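Local structure of telomerase reverse transcriptase (6ZD1) at residues Ser304-Thr309 with Leu496-Val501; Phe338-Cys343 with Asp502-Ile507. The protein probably extends telomeres as the catalytic reverse transcriptase of telomerase, adding simple repeats to chromosome ends by copying a template within the enzyme's RNA. All coordinates share one frame; numbering follows the deposited sequence.

Contact 1 of 2, residues Ser304-Thr309 with Leu496-Val501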
loop_
_atom_site.group_PDB
_atom_site.type_symbol
_atom_site.label_atom_id
_atom_site.label_comp_id
_atom_site.label_asym_id
_atom_site.label_seq_id
_atom_site.Cartn_x
_atom_site.Cartn_y
_atom_site.Cartn_z
ATOM N N SER A 304 14.253 -1.912 21.978
ATOM C CA SER A 304 13.347 -0.772 22.027
ATOM C C SER A 304 12.781 -0.432 20.654
ATOM O O SER A 304 11.702 0.163 20.570
ATOM C CB SER A 304 14.068 0.442 22.617
ATOM O OG SER A 304 14.578 0.155 23.912
ATOM N N SER A 305 13.468 -0.815 19.580
ATOM C CA SER A 305 12.971 -0.577 18.229
ATOM C C SER A 305 11.945 -1.648 17.876
ATOM O O SER A 305 12.282 -2.832 17.774
ATOM C CB SER A 305 14.126 -0.570 17.228
ATOM O OG SER A 305 15.018 0.503 17.483
ATOM N N VAL A 306 10.697 -1.231 17.684
ATOM C CA VAL A 306 9.566 -2.135 17.512
ATOM C C VAL A 306 9.101 -2.083 16.062
ATOM O O VAL A 306 9.093 -1.015 15.438
ATOM C CB VAL A 306 8.430 -1.768 18.487
ATOM C CG1 VAL A 306 7.094 -2.221 17.962
ATOM C CG2 VAL A 306 8.694 -2.385 19.850
ATOM N N ASN A 307 8.699 -3.238 15.529
ATOM C CA ASN A 307 8.440 -3.367 14.103
ATOM C C ASN A 307 6.979 -3.165 13.710
ATOM O O ASN A 307 6.698 -3.041 12.515
ATOM C CB ASN A 307 8.912 -4.740 13.612
ATOM C CG ASN A 307 10.411 -4.925 13.761
ATOM O OD1 ASN A 307 11.179 -3.963 13.685
ATOM N ND2 ASN A 307 10.837 -6.164 13.974
ATOM N N SER A 308 6.045 -3.112 14.658
ATOM C CA SER A 308 4.636 -3.013 14.289
ATOM C C SER A 308 3.840 -2.410 15.440
ATOM O O SER A 308 4.333 -2.278 16.563
ATOM C CB SER A 308 4.073 -4.383 13.897
ATOM O OG SER A 308 4.102 -5.285 14.991
ATOM N N THR A 309 2.589 -2.044 15.142
ATOM C CA THR A 309 1.735 -1.419 16.149
ATOM C C THR A 309 1.334 -2.411 17.238
ATOM O O THR A 309 1.401 -2.096 18.433
ATOM C CB THR A 309 0.492 -0.813 15.495
ATOM O OG1 THR A 309 0.840 0.431 14.872
ATOM C CG2 THR A 309 -0.595 -0.566 16.533
ATOM N N LEU A 496 10.319 2.110 29.956
ATOM C CA LEU A 496 10.116 1.419 28.690
ATOM C C LEU A 496 10.118 2.425 27.549
ATOM O O LEU A 496 9.352 3.391 27.573
ATOM C CB LEU A 496 8.796 0.645 28.701
ATOM C CG LEU A 496 8.330 0.117 27.344
ATOM C CD1 LEU A 496 9.225 -1.022 26.895
ATOM C CD2 LEU A 496 6.870 -0.314 27.395
ATOM N N LEU A 497 10.979 2.198 26.558
ATOM C CA LEU A 497 11.038 3.006 25.347
ATOM C C LEU A 497 10.705 2.142 24.139
ATOM O O LEU A 497 11.212 1.024 24.006
ATOM C CB LEU A 497 12.423 3.640 25.165
ATOM C CG LEU A 497 12.633 4.529 23.935
ATOM C CD1 LEU A 497 11.801 5.800 24.038
ATOM C CD2 LEU A 497 14.108 4.860 23.740
ATOM N N LEU A 498 9.863 2.673 23.254
ATOM C CA LEU A 498 9.404 1.972 22.063
ATOM C C LEU A 498 9.511 2.901 20.862
ATOM O O LEU A 498 9.311 4.116 20.985
ATOM C CB LEU A 498 7.963 1.485 22.211
ATOM C CG LEU A 498 7.671 0.467 23.309
ATOM C CD1 LEU A 498 6.192 0.144 23.303
ATOM C CD2 LEU A 498 8.500 -0.785 23.098
ATOM N N ARG A 499 9.852 2.325 19.706
ATOM C CA ARG A 499 10.005 3.076 18.470
ATOM C C ARG A 499 9.174 2.426 17.376
ATOM O O ARG A 499 9.244 1.212 17.170
ATOM C CB ARG A 499 11.478 3.180 18.052
ATOM C CG ARG A 499 11.704 4.092 16.855
ATOM C CD ARG A 499 13.173 4.182 16.470
ATOM N NE ARG A 499 13.676 2.919 15.944
ATOM C CZ ARG A 499 13.468 2.495 14.702
ATOM N NH1 ARG A 499 12.757 3.233 13.859
ATOM N NH2 ARG A 499 13.965 1.331 14.308
ATOM N N LEU A 500 8.416 3.268 16.666
ATOM C CA LEU A 500 7.557 2.848 15.528
ATOM C C LEU A 500 7.813 3.810 14.362
ATOM O O LEU A 500 7.225 4.911 14.369
ATOM C CB LEU A 500 6.090 2.888 15.967
ATOM C CG LEU A 500 5.110 2.159 15.049
ATOM C CD1 LEU A 500 5.810 1.044 14.287
ATOM C CD2 LEU A 500 3.935 1.607 15.840
ATOM N N VAL A 501 8.679 3.406 13.425
ATOM C CA VAL A 501 9.048 4.230 12.232
ATOM C C VAL A 501 9.618 5.575 12.699
ATOM O O VAL A 501 10.845 5.655 12.908
ATOM C CB VAL A 501 7.865 4.411 11.260
ATOM C CG1 VAL A 501 8.295 5.094 9.971
ATOM C CG2 VAL A 501 7.173 3.090 10.962
#

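Contact 2 of 2, residues Phe338-Cys343 with Asp502-Ile507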
loop_
_atom_site.group_PDB
_atom_site.type_symbol
_atom_site.label_atom_id
_atom_site.label_comp_id
_atom_site.label_asym_id
_atom_site.label_seq_id
_atom_site.Cartn_x
_atom_site.Cartn_y
_atom_site.Cartn_z
ATOM N N PHE A 338 6.843 11.523 21.156
ATOM C CA PHE A 338 7.487 12.516 20.310
ATOM C C PHE A 338 7.822 11.871 18.972
ATOM O O PHE A 338 8.122 10.676 18.916
ATOM C CB PHE A 338 8.742 13.099 20.981
ATOM C CG PHE A 338 9.775 12.070 21.379
ATOM C CD1 PHE A 338 9.687 11.399 22.593
ATOM C CD2 PHE A 338 10.851 11.795 20.549
ATOM C CE1 PHE A 338 10.642 10.458 22.961
ATOM C CE2 PHE A 338 11.808 10.859 20.911
ATOM C CZ PHE A 338 11.703 10.191 22.122
ATOM N N ASP A 339 7.709 12.651 17.899
ATOM C CA ASP A 339 7.931 12.164 16.546
ATOM C C ASP A 339 8.994 12.999 15.839
ATOM O O ASP A 339 9.394 14.070 16.305
ATOM C CB ASP A 339 6.627 12.168 15.734
ATOM C CG ASP A 339 6.038 13.558 15.567
ATOM O OD1 ASP A 339 6.040 14.341 16.543
ATOM O OD2 ASP A 339 5.568 13.869 14.453
HETATM N N MSE A 340 9.439 12.496 14.690
HETATM C CA MSE A 340 10.475 13.159 13.904
HETATM C C MSE A 340 9.903 13.923 12.712
HETATM O O MSE A 340 8.958 13.469 12.059
HETATM C CB MSE A 340 11.514 12.143 13.427
HETATM C CG MSE A 340 12.231 11.414 14.560
HETATM SE SE MSE A 340 13.020 12.637 15.862
HETATM C CE MSE A 340 13.879 11.344 17.042
ATOM N N LYS A 341 10.481 15.094 12.450
ATOM C CA LYS A 341 10.091 15.934 11.322
ATOM C C LYS A 341 10.799 15.449 10.064
ATOM O O LYS A 341 12.027 15.545 9.965
ATOM C CB LYS A 341 10.445 17.394 11.595
ATOM C CG LYS A 341 9.490 18.137 12.507
ATOM C CD LYS A 341 9.946 19.575 12.727
ATOM C CE LYS A 341 11.309 19.626 13.405
ATOM N NZ LYS A 341 11.720 21.015 13.750
ATOM N N GLU A 342 10.026 14.948 9.101
ATOM C CA GLU A 342 10.518 14.597 7.765
ATOM C C GLU A 342 11.753 13.696 7.837
ATOM O O GLU A 342 12.822 14.016 7.312
ATOM C CB GLU A 342 10.811 15.861 6.949
ATOM C CG GLU A 342 9.667 16.866 6.887
ATOM C CD GLU A 342 8.375 16.261 6.363
ATOM O OE1 GLU A 342 7.487 15.952 7.186
ATOM O OE2 GLU A 342 8.251 16.087 5.132
ATOM N N CYS A 343 11.584 12.552 8.507
ATOM C CA CYS A 343 12.718 11.673 8.790
ATOM C C CYS A 343 13.431 11.223 7.518
ATOM O O CYS A 343 14.655 11.047 7.521
ATOM C CB CYS A 343 12.258 10.464 9.602
ATOM S SG CYS A 343 11.225 9.314 8.698
ATOM N N ASP A 502 8.757 6.587 12.853
ATOM C CA ASP A 502 9.184 7.914 13.277
ATOM C C ASP A 502 8.549 8.360 14.589
ATOM O O ASP A 502 8.888 9.440 15.088
ATOM C CB ASP A 502 8.920 8.960 12.174
ATOM C CG ASP A 502 7.499 8.915 11.616
ATOM O OD1 ASP A 502 6.763 7.944 11.874
ATOM O OD2 ASP A 502 7.127 9.873 10.901
ATOM N N ASP A 503 7.674 7.551 15.183
ATOM C CA ASP A 503 6.992 7.898 16.425
ATOM C C ASP A 503 7.624 7.183 17.617
ATOM O O ASP A 503 7.948 5.993 17.551
ATOM C CB ASP A 503 5.505 7.550 16.336
ATOM C CG ASP A 503 4.815 8.238 15.175
ATOM O OD1 ASP A 503 4.740 9.484 15.171
ATOM O OD2 ASP A 503 4.361 7.527 14.255
ATOM N N PHE A 504 7.765 7.910 18.721
ATOM C CA PHE A 504 8.387 7.396 19.930
ATOM C C PHE A 504 7.417 7.515 21.095
ATOM O O PHE A 504 6.606 8.445 21.152
ATOM C CB PHE A 504 9.675 8.154 20.271
ATOM C CG PHE A 504 10.775 7.982 19.263
ATOM C CD1 PHE A 504 11.863 7.170 19.541
ATOM C CD2 PHE A 504 10.732 8.646 18.045
ATOM C CE1 PHE A 504 12.885 7.015 18.620
ATOM C CE2 PHE A 504 11.747 8.492 17.119
ATOM C CZ PHE A 504 12.826 7.676 17.407
ATOM N N ILE A 505 7.506 6.563 22.023
ATOM C CA ILE A 505 6.786 6.639 23.288
ATOM C C ILE A 505 7.712 6.133 24.380
ATOM O O ILE A 505 8.501 5.206 24.164
ATOM C CB ILE A 505 5.462 5.844 23.259
ATOM C CG1 ILE A 505 4.626 6.170 24.500
ATOM C CG2 ILE A 505 5.723 4.346 23.171
ATOM C CD1 ILE A 505 3.216 5.655 24.440
ATOM N N PHE A 506 7.638 6.764 25.548
ATOM C CA PHE A 506 8.475 6.385 26.679
ATOM C C PHE A 506 7.639 6.457 27.944
ATOM O O PHE A 506 7.121 7.522 28.287
ATOM C CB PHE A 506 9.699 7.295 26.789
ATOM C CG PHE A 506 10.492 7.078 28.039
ATOM C CD1 PHE A 506 11.261 5.936 28.193
ATOM C CD2 PHE A 506 10.463 8.008 29.066
ATOM C CE1 PHE A 506 11.994 5.727 29.345
ATOM C CE2 PHE A 506 11.195 7.806 30.223
ATOM C CZ PHE A 506 11.960 6.663 30.364
ATOM N N ILE A 507 7.520 5.330 28.638
ATOM C CA ILE A 507 6.733 5.219 29.858
ATOM C C ILE A 507 7.681 4.869 30.994
ATOM O O ILE A 507 8.545 3.999 30.841
ATOM C CB ILE A 507 5.623 4.163 29.724
ATOM C CG1 ILE A 507 4.764 4.451 28.490
ATOM C CG2 ILE A 507 4.757 4.134 30.974
ATOM C CD1 ILE A 507 3.759 3.366 28.182
#

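Contact 1 of 2, residues Ser304-Thr309 with Leu496-Val501
Ser305 OG takes the NE-H of Arg499 at 3.2 Å, in a fairly straight bond (159° at the hydrogen) that lies nearly in the guanidinium plane. The hydroxyl meets the edge of that group, and a weak bond to Ser478 OG gives it a second partner. Arg499 reaches this spot because its chain is extended through CG and CD and then bends at chi3 (68°), folding the guanidinium back beside the loop. There NH2 forms a salt bridge with Asp474, and NH1 makes a weak bond to the backbone O of Val501, so each of its three nitrogens has a partner, Ser305 OG and Val501 O lying at the edge. Two backbone bonds flank the side-chain contact: Val306 N gives to Arg499 O at 2.9 Å, and Arg499 N gives weakly to Ser304 O at 3.0 Å. Together they make a single bridge that ties the loop to the strand at Ser305. Away from the arginine, Val306 CG2 rests on Leu498 CD2 at 3.6 Å, and Leu500 CD2 comes within 3.4 Å of Thr309 OG1, just past Ser308, the N-cap of helix 309-326. The loop thus touches strand 495-500, the edge strand of its four-stranded sheet, at one bridge, running about 44° from it. Val306 also packs on helix 309-326, while Ser304 and Arg499 touch helix 469-484; Ser308 OG bonds to Glu614 of helix 609-637.

Contact 2 of 2, residues Phe338-Cys343 with Asp502-Ile507
Phe338 and Phe504 hold each other by two backbone hydrogen bonds, Phe504 N to Phe338 O at 2.8 Å and Phe338 N to Phe504 O at 3.1 Å, the reciprocal bonds of an antiparallel hydrogen-bonded pair. A third bond, Met340 N to Asp502 O at 3.1 Å, follows next along the two chains, and the same oxygen receives the CA-H of Asp339. Between these bonds lies the non-hydrogen-bonded pair Asp339 and Asp503. Their side chains leave the sheet on one face, where Asp503 OD1 stands 4.5 Å from Asp339 OD2, two acidic groups close together, not a bond; Asp339 OD2 has a weak hydrogen bond to Asn534. Asp502 CB packs 4.2 Å from Cys343 SG, and Asp502 OD2 is 5.6 Å from Asp339 OD2.

The aromatic rings occupy the other face. With CG set between the backbone N and carbonyl carbon (chi1 57°), the Phe338 ring leans across its partner, and Phe504 CB sits over its face, 3.5 Å from the centroid, as a CH-pi contact. The two ring planes are within 5° of parallel but slid so far apart that they barely overlap. Selenomethionine Met340 continues this apolar layer by laying CE obliquely on Phe504 CE2, 3.6 Å away, and helix 469-484 covers it through Tyr477 and Val481.

Asp339 on one strand, Asp502 in the turn just before strand 503-508 and Asp503 at its start match motifs A and C of the reverse transcriptase palm, a placement consistent with the aspartates that bind catalytic magnesium in this family.

In the fold
Contacts 1 and 2 lie side by side, their centres 10 Å apart, in the same antiparallel sheet of the reverse transcriptase region. Strands 495-500 and 503-508 form a hairpin, joined by backbone bonds such as Leu498 N to Ile505 O (3.0 Å, probable). Contact 1 binds a loop to the outer side of this hairpin, and contact 2 binds strand 334-339 to its inner side. Along the chain the order is 304-309, 338-343, 496-501, 502-507, so the segments of the two contacts alternate. The hairpin bearing Asp502 and Asp503 is therefore held between two earlier parts of the chain, and helix 469-484 packs against both contacts.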